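Local coordinates for hypothetical protein Atu0741 (Agrobacterium tumefaciens str. C58, PDB 1ZHV) that is of unknown function but contains ACT-type domains, a fold that in related proteins often binds small molecules such as amino acids, at residues 4-9 with 121-126; 61-66 with 106-111. All blocks are in the same frame, centred on the assembly; numbering follows the deposited sequence.

Interaction 1 of 2, residues 4-9 with 121-126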
# COMPACT_ATOMS: atom_id res chain seq x y z
N ILE A 4 8.13 -9.14 10.56
CA ILE A 4 6.86 -8.44 10.50
C ILE A 4 5.74 -9.29 9.91
O ILE A 4 5.97 -10.11 9.03
CB ILE A 4 7.00 -7.15 9.66
CG1 ILE A 4 8.08 -6.26 10.26
CG2 ILE A 4 5.67 -6.41 9.60
CD1 ILE A 4 7.81 -5.85 11.70
N LYS A 5 4.54 -9.08 10.43
CA LYS A 5 3.36 -9.79 9.94
C LYS A 5 2.66 -8.84 8.98
O LYS A 5 2.33 -7.71 9.34
CB LYS A 5 2.44 -10.13 11.12
CG LYS A 5 3.06 -11.08 12.13
CD LYS A 5 2.47 -10.87 13.52
CE LYS A 5 2.89 -9.52 14.09
NZ LYS A 5 2.34 -9.26 15.45
N LEU A 6 2.47 -9.28 7.74
CA LEU A 6 1.81 -8.44 6.74
C LEU A 6 0.50 -9.07 6.30
O LEU A 6 0.45 -10.25 5.93
CB LEU A 6 2.70 -8.22 5.52
CG LEU A 6 4.00 -7.45 5.77
CD1 LEU A 6 5.10 -8.42 6.19
CD2 LEU A 6 4.41 -6.71 4.50
N LYS A 7 -0.56 -8.27 6.31
CA LYS A 7 -1.88 -8.75 5.93
C LYS A 7 -2.32 -8.12 4.62
O LYS A 7 -2.41 -6.90 4.51
CB LYS A 7 -2.88 -8.40 7.04
CG LYS A 7 -4.31 -8.83 6.77
CD LYS A 7 -5.22 -8.37 7.89
CE LYS A 7 -6.65 -8.84 7.66
NZ LYS A 7 -7.57 -8.39 8.74
N ILE A 8 -2.59 -8.95 3.63
CA ILE A 8 -3.00 -8.42 2.34
C ILE A 8 -4.43 -7.89 2.43
O ILE A 8 -5.24 -8.39 3.21
CB ILE A 8 -2.90 -9.51 1.24
CG1 ILE A 8 -2.91 -8.87 -0.14
CG2 ILE A 8 -4.07 -10.48 1.36
CD1 ILE A 8 -2.60 -9.83 -1.27
N LEU A 9 -4.72 -6.85 1.65
CA LEU A 9 -6.06 -6.29 1.59
C LEU A 9 -6.66 -6.72 0.26
O LEU A 9 -5.94 -6.93 -0.73
CB LEU A 9 -6.05 -4.76 1.66
CG LEU A 9 -5.82 -4.05 3.00
CD1 LEU A 9 -4.41 -4.33 3.49
CD2 LEU A 9 -6.03 -2.56 2.81
N ALA A 121 12.82 -13.40 3.76
CA ALA A 121 13.38 -12.42 4.69
C ALA A 121 12.91 -12.65 6.13
O ALA A 121 13.31 -11.93 7.05
CB ALA A 121 13.02 -11.01 4.23
N GLY A 122 12.05 -13.65 6.32
CA GLY A 122 11.58 -13.98 7.65
C GLY A 122 10.24 -13.40 8.08
O GLY A 122 9.80 -13.61 9.21
N HIS A 123 9.59 -12.66 7.19
CA HIS A 123 8.30 -12.07 7.53
C HIS A 123 7.16 -13.06 7.35
O HIS A 123 7.28 -14.03 6.60
CB HIS A 123 8.05 -10.83 6.68
CG HIS A 123 9.11 -9.78 6.84
ND1 HIS A 123 9.36 -9.16 8.04
CD2 HIS A 123 9.99 -9.26 5.95
CE1 HIS A 123 10.35 -8.30 7.88
NE2 HIS A 123 10.75 -8.34 6.62
N SER A 124 6.07 -12.82 8.07
CA SER A 124 4.89 -13.67 8.00
C SER A 124 3.85 -12.97 7.14
O SER A 124 3.66 -11.76 7.24
CB SER A 124 4.33 -13.89 9.41
OG SER A 124 3.16 -14.70 9.36
N LEU A 125 3.17 -13.72 6.28
CA LEU A 125 2.17 -13.11 5.43
C LEU A 125 0.80 -13.76 5.54
O LEU A 125 0.66 -14.98 5.42
CB LEU A 125 2.63 -13.15 3.97
CG LEU A 125 4.00 -12.56 3.65
CD1 LEU A 125 4.23 -12.62 2.15
CD2 LEU A 125 4.09 -11.12 4.15
N LEU A 126 -0.21 -12.94 5.79
CA LEU A 126 -1.58 -13.42 5.87
C LEU A 126 -2.15 -13.04 4.51
O LEU A 126 -2.41 -11.87 4.23
CB LEU A 126 -2.35 -12.71 6.99
CG LEU A 126 -1.89 -12.95 8.43
CD1 LEU A 126 -2.94 -12.38 9.38
CD2 LEU A 126 -1.71 -14.44 8.70
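Four backbone hydrogen bonds zip strand 5-8 to the parallel strand 124-126 in the staggered pattern of a parallel ladder. Ile4 O receives Ser124 N, Ser124 O receives Leu6 N (2.8 Å), Leu6 O receives Leu126 N (2.8 Å), and Leu126 O receives Ile8 N, the last nearly straight at 174°. Three CA-H...O contacts, among them Lys5 CA to Ser124 O, supplement them.

One side chain prolongs the ladder. His123, its CG beside its own backbone N (chi1 -58°), turns ND1 back to Ile4 N at 2.8 Å, and the donor lies 5° out of the ring plane. NE2 bonds to Ser81 O of helix 78-87, so both ring nitrogens are engaged.

Apolar contact lies on the face covered by helices 78-87 and 111-120. There Leu6 and Leu125 run side by side; CD2 of Leu125 presses on Leu6 CB at 3.5 Å, a tight fit, and equally on Leu6 CD1. Lys5, Lys7, Ser124 and Leu126 occupy the other face, where Lys5 CG brushes Ser124 CB at 4.1 Å.

Gly122, at positive phi, closes helix 111-120 in a Schellman motif; strand 124-126 follows and adds a parallel strand to the mixed sheet. Because ND1 accepts the amide proton of Ile4 while NE2 meets a carbonyl, His123 is probably neutral with its proton on NE2, a buried polar link between the start of strand 5-8 and helix 78-87.

Interaction 2 of 2, residues 61-66 with 106-111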
# COMPACT_ATOMS: atom_id res chain seq x y z
N GLY A 61 -3.19 -0.45 -10.88
CA GLY A 61 -2.68 -1.80 -10.71
C GLY A 61 -1.83 -2.06 -9.48
O GLY A 61 -0.74 -2.61 -9.60
N TRP A 62 -2.33 -1.67 -8.31
CA TRP A 62 -1.58 -1.89 -7.08
C TRP A 62 -2.32 -2.75 -6.06
O TRP A 62 -3.55 -2.80 -6.04
CB TRP A 62 -1.22 -0.55 -6.42
CG TRP A 62 -0.33 0.32 -7.24
CD1 TRP A 62 -0.67 1.02 -8.36
CD2 TRP A 62 1.06 0.58 -7.01
NE1 TRP A 62 0.42 1.70 -8.85
CE2 TRP A 62 1.49 1.45 -8.04
CE3 TRP A 62 1.98 0.15 -6.04
CZ2 TRP A 62 2.81 1.91 -8.12
CZ3 TRP A 62 3.29 0.61 -6.12
CH2 TRP A 62 3.69 1.48 -7.15
N SER A 63 -1.55 -3.42 -5.21
CA SER A 63 -2.07 -4.27 -4.15
C SER A 63 -1.56 -3.69 -2.84
O SER A 63 -0.44 -3.18 -2.78
CB SER A 63 -1.57 -5.71 -4.31
OG SER A 63 -2.06 -6.29 -5.51
N CYS A 64 -2.38 -3.76 -1.80
CA CYS A 64 -2.04 -3.19 -0.50
C CYS A 64 -1.91 -4.20 0.63
O CYS A 64 -2.67 -5.17 0.72
CB CYS A 64 -3.10 -2.15 -0.13
SG CYS A 64 -2.73 -1.15 1.31
N PHE A 65 -0.93 -3.95 1.50
CA PHE A 65 -0.66 -4.79 2.68
C PHE A 65 -0.64 -3.91 3.91
O PHE A 65 -0.15 -2.79 3.88
CB PHE A 65 0.71 -5.46 2.61
CG PHE A 65 0.81 -6.58 1.62
CD1 PHE A 65 1.12 -6.32 0.29
CD2 PHE A 65 0.62 -7.89 2.03
CE1 PHE A 65 1.24 -7.36 -0.62
CE2 PHE A 65 0.74 -8.94 1.12
CZ PHE A 65 1.05 -8.68 -0.20
N LYS A 66 -1.16 -4.44 5.02
CA LYS A 66 -1.15 -3.71 6.27
C LYS A 66 -0.10 -4.34 7.18
O LYS A 66 -0.00 -5.57 7.26
CB LYS A 66 -2.51 -3.82 6.96
CG LYS A 66 -2.57 -3.13 8.32
CD LYS A 66 -3.91 -3.37 8.99
CE LYS A 66 -3.97 -4.75 9.60
NZ LYS A 66 -3.04 -4.86 10.76
N VAL A 106 2.42 -2.45 -3.54
CA VAL A 106 3.34 -2.86 -4.58
C VAL A 106 2.45 -3.10 -5.78
O VAL A 106 1.25 -3.28 -5.63
CB VAL A 106 4.10 -4.17 -4.23
CG1 VAL A 106 4.99 -3.95 -3.01
CG2 VAL A 106 3.12 -5.30 -3.99
N ARG A 107 3.03 -3.09 -6.98
CA ARG A 107 2.24 -3.34 -8.17
C ARG A 107 1.71 -4.76 -8.06
O ARG A 107 2.41 -5.67 -7.60
CB ARG A 107 3.08 -3.15 -9.43
CG ARG A 107 3.52 -1.72 -9.63
CD ARG A 107 4.32 -1.52 -10.91
NE ARG A 107 4.69 -0.12 -11.10
CZ ARG A 107 3.83 0.87 -11.34
NH1 ARG A 107 2.53 0.61 -11.43
NH2 ARG A 107 4.26 2.11 -11.49
N SER A 108 0.46 -4.95 -8.48
CA SER A 108 -0.15 -6.26 -8.41
C SER A 108 0.60 -7.33 -9.17
O SER A 108 0.59 -8.49 -8.77
CB SER A 108 -1.59 -6.18 -8.90
OG SER A 108 -2.33 -5.29 -8.07
N ASN A 109 1.27 -6.96 -10.25
CA ASN A 109 2.02 -7.94 -11.02
C ASN A 109 3.27 -8.39 -10.26
O ASN A 109 3.91 -9.37 -10.65
CB ASN A 109 2.41 -7.37 -12.39
CG ASN A 109 3.20 -6.08 -12.30
OD1 ASN A 109 3.69 -5.72 -11.23
ND2 ASN A 109 3.33 -5.38 -13.42
N ASP A 110 3.61 -7.68 -9.18
CA ASP A 110 4.77 -8.03 -8.36
C ASP A 110 4.36 -8.78 -7.09
O ASP A 110 5.20 -9.07 -6.24
CB ASP A 110 5.54 -6.77 -7.93
CG ASP A 110 6.29 -6.12 -9.08
OD1 ASP A 110 6.85 -6.86 -9.91
OD2 ASP A 110 6.33 -4.87 -9.14
N LEU A 111 3.08 -9.10 -6.97
CA LEU A 111 2.56 -9.77 -5.79
C LEU A 111 3.23 -11.10 -5.44
O LEU A 111 3.61 -11.34 -4.29
CB LEU A 111 1.05 -9.96 -5.92
CG LEU A 111 0.24 -10.21 -4.64
CD1 LEU A 111 0.67 -9.23 -3.56
CD2 LEU A 111 -1.25 -10.06 -4.94
O HOH W 1 0.09 -4.52 -11.73
O HOH W 2 0.82 -1.43 -11.69
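Ser63 and Val106 form an antiparallel hydrogen-bonded pair between strands 57-67 and 102-107 of the ACT domain, Ser63 N pointing almost along the C=O axis to Val106 O at 2.8 Å and Val106 N bonding back to Ser63 O. Beside this ladder packing is close. Ser63 OG and Ser108 OG share a hydrogen bond of 2.8 Å. Leu111 CD1 meets the edge of the Phe65 ring, 3.4 Å from CZ, while Trp62 CE3 lies 3.3 Å from the Val106 carbonyl carbon.

Toward Gly61 water enters. Gly61 O takes Ser108 N from above the carbonyl plane and also accepts from two waters, one bridging to Asn109 N, the other to Arg107 NH1. Arg107 CG lies over the six-membered ring of Trp62, a CH-pi contact 3.9 Å from its centroid. The guanidinium, tilted 45° to the indole, sets one face over Trp62 CZ2; Asp59 OD1 forms a salt bridge with Arg107 NH1 and accepts a hydrogen bond from Trp62 NE1.

Gly61 and Trp62 form a G1 beta bulge opposite Tyr13 of strand 13-18. On Phe65's side, strand 5-8 supplies Leu6 and Ile8, and the 3-10 turn 108-110 leads directly into helix 111-120.

In the fold
Strand 57-67 carries interaction 2 and is the antiparallel neighbour of strand 5-8, which carries interaction 1, so both belong to one mixed sheet with centres about 13 Å apart. The seam between them is direct. Lys66 N lies 2.8 Å from Lys7 O, a probable hydrogen bond. A second probable hydrogen bond, also 2.8 Å, runs from Leu9 N to Cys64 O. Ile8 CA packs against Phe65 CD2 at 3.7 Å. Along the chain, interaction 2 is nested inside the loop that interaction 1 closes. Helix 111-120 joins them, beginning at Leu111 in interaction 2 and running to residue 120, after which Gly122 turns the chain into strand 124-126 of interaction 1.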